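Local coordinates for carboxylesterase (Ferroplasma acidiphilum, PDB 3WJ2), which hydrolyses carboxylic esters as an alpha/beta-hydrolase-fold carboxylesterase adapted to low pH, at the interface of chains A and B. Numbering follows the deposited sequence. Chains: chain A/B, Carboxylesterase.

The interface of chains A and B. Residues chain A 188-190, 232, 255-256, 259, 263; chain B 191-193.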
loop_
_atom_site.group_PDB
_atom_site.type_symbol
_atom_site.label_atom_id
_atom_site.label_comp_id
_atom_site.label_asym_id
_atom_site.label_seq_id
_atom_site.Cartn_x
_atom_site.Cartn_y
_atom_site.Cartn_z
ATOM N N ALA A 188 19.226 -0.975 -4.161
ATOM C CA ALA A 188 18.845 -0.448 -5.474
ATOM C C ALA A 188 19.100 1.033 -5.528
ATOM O O ALA A 188 19.211 1.698 -4.466
ATOM C CB ALA A 188 17.356 -0.753 -5.806
ATOM N N PRO A 189 19.159 1.574 -6.782
ATOM C CA PRO A 189 19.370 3.048 -6.919
ATOM C C PRO A 189 18.051 3.742 -6.839
ATOM O O PRO A 189 17.520 4.329 -7.877
ATOM C CB PRO A 189 19.997 3.193 -8.311
ATOM C CG PRO A 189 19.305 2.032 -9.107
ATOM C CD PRO A 189 19.029 0.918 -8.122
ATOM N N ASP A 190 17.561 3.817 -5.608
ATOM C CA ASP A 190 16.156 4.310 -5.369
ATOM C C ASP A 190 15.964 5.663 -4.767
ATOM O O ASP A 190 16.237 5.862 -3.549
ATOM C CB ASP A 190 15.475 3.247 -4.479
ATOM C CG ASP A 190 14.030 3.541 -4.241
ATOM O OD1 ASP A 190 13.453 4.293 -5.019
ATOM O OD2 ASP A 190 13.431 2.912 -3.344
ATOM N N LEU A 232 20.040 -5.475 -6.929
ATOM C CA LEU A 232 18.754 -5.511 -7.700
ATOM C C LEU A 232 18.970 -5.231 -9.218
ATOM O O LEU A 232 18.063 -5.512 -10.023
ATOM C CB LEU A 232 17.719 -4.527 -7.157
ATOM C CG LEU A 232 16.919 -5.294 -6.092
ATOM C CD1 LEU A 232 16.183 -4.242 -5.209
ATOM C CD2 LEU A 232 15.832 -6.155 -6.787
ATOM N N ASP A 255 10.751 -1.017 0.310
ATOM C CA ASP A 255 10.138 -1.681 -0.886
ATOM C C ASP A 255 11.100 -2.460 -1.738
ATOM O O ASP A 255 10.768 -3.610 -2.134
ATOM C CB ASP A 255 9.420 -0.594 -1.736
ATOM C CG ASP A 255 8.000 -0.220 -1.112
ATOM O OD1 ASP A 255 7.582 -0.893 -0.079
ATOM O OD2 ASP A 255 7.275 0.752 -1.607
ATOM N N PRO A 256 12.324 -1.940 -2.000
ATOM C CA PRO A 256 13.225 -2.785 -2.816
ATOM C C PRO A 256 13.603 -4.120 -2.184
ATOM O O PRO A 256 13.899 -5.132 -2.821
ATOM C CB PRO A 256 14.462 -1.871 -3.016
ATOM C CG PRO A 256 13.955 -0.455 -2.890
ATOM C CD PRO A 256 12.864 -0.573 -1.788
ATOM N N THR A 259 10.781 -6.429 -2.731
ATOM C CA THR A 259 10.981 -6.915 -4.148
ATOM C C THR A 259 12.074 -8.010 -4.214
ATOM O O THR A 259 11.938 -9.027 -4.906
ATOM C CB THR A 259 11.300 -5.780 -5.089
ATOM O OG1 THR A 259 10.182 -4.935 -5.126
ATOM C CG2 THR A 259 11.701 -6.388 -6.552
ATOM N N LYS A 263 11.815 -11.705 -5.902
ATOM C CA LYS A 263 12.706 -12.167 -6.995
ATOM C C LYS A 263 13.481 -13.443 -6.668
ATOM O O LYS A 263 13.625 -14.333 -7.543
ATOM C CB LYS A 263 13.620 -10.993 -7.538
ATOM C CG LYS A 263 12.837 -9.881 -8.065
ATOM C CD LYS A 263 13.605 -8.692 -8.714
ATOM C CE LYS A 263 12.958 -8.194 -9.993
ATOM N NZ LYS A 263 13.431 -6.885 -10.564
ATOM N N ASN B 191 13.125 -1.346 -11.579
ATOM C CA ASN B 191 12.759 -2.769 -11.588
ATOM C C ASN B 191 12.574 -3.285 -10.154
ATOM O O ASN B 191 12.782 -4.479 -9.824
ATOM C CB ASN B 191 13.761 -3.654 -12.358
ATOM C CG ASN B 191 15.103 -3.735 -11.669
ATOM O OD1 ASN B 191 15.469 -2.837 -10.904
ATOM N ND2 ASN B 191 15.875 -4.765 -11.976
ATOM N N PHE B 192 12.125 -2.394 -9.305
ATOM C CA PHE B 192 12.112 -2.809 -7.878
ATOM C C PHE B 192 11.050 -2.141 -7.038
ATOM O O PHE B 192 10.998 -2.516 -5.823
ATOM C CB PHE B 192 13.542 -2.548 -7.231
ATOM C CG PHE B 192 13.989 -1.165 -7.364
ATOM C CD1 PHE B 192 13.461 -0.119 -6.568
ATOM C CD2 PHE B 192 14.891 -0.858 -8.427
ATOM C CE1 PHE B 192 13.864 1.216 -6.762
ATOM C CE2 PHE B 192 15.252 0.428 -8.685
ATOM C CZ PHE B 192 14.809 1.475 -7.828
ATOM N N SER B 193 10.344 -1.049 -7.464
ATOM C CA SER B 193 9.284 -0.446 -6.625
ATOM C C SER B 193 8.124 -1.460 -6.423
ATOM O O SER B 193 8.061 -2.494 -7.035
ATOM C CB SER B 193 8.712 0.836 -7.242
ATOM O OG SER B 193 7.975 0.441 -8.447
#
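B:Phe192 packs its ring against A:Ala188, A:Pro189, A:Asp190 and A:Pro256, joining two copies of this alpha/beta-hydrolase-fold esterase across a two-fold symmetric interface; the coordinates alone do not show whether this pairing is the biological one. The methyl CB of A:Ala188 sits over the centre of one ring face, 3.6 Å from the centroid, in a CH-pi contact. Two prolines slant in from the A:Ala188 side of the ring plane, towards opposite ring corners: A:Pro256 CG lies 3.7 Å from B:Phe192 CD1, while CD of A:Pro189 lies near B:Phe192 CE2. The side chain of A:Asp190 reaches the far part of the ring, with CG 3.4 Å from B:Phe192 CE1 and OD1 at the ring edge, in its plane; the carboxylate is turned 62° from the ring. Nearer the backbone, A:Leu232 lays CD1 against B:Phe192 CB at 3.7 Å.

Polar bonds hold the chain B loop that carries the ring. From helix 254-266 of chain A, the hydroxyl OG1 of A:Thr259 donates to B:Phe192 O at 2.6 Å, approaching from above the carbonyl plane. With OG1 anti to its own carbonyl carbon (chi1 -64°), CG2 is left to pack against CA of B:Phe192; the hydroxyl hydrogen goes mainly to B:Phe192 O, and A:Asp255 O, one turn earlier, is at best a weak, competing acceptor. One turn further along, A:Lys263 extends its side-chain amine NZ to B:Asn191 O at 2.6 Å, in the plane of that carbonyl, after a bend at chi3 (138°). The amide ND2 of B:Asn191 donates to A:Leu232 O at 3.0 Å, somewhat tilted from the carbonyl plane.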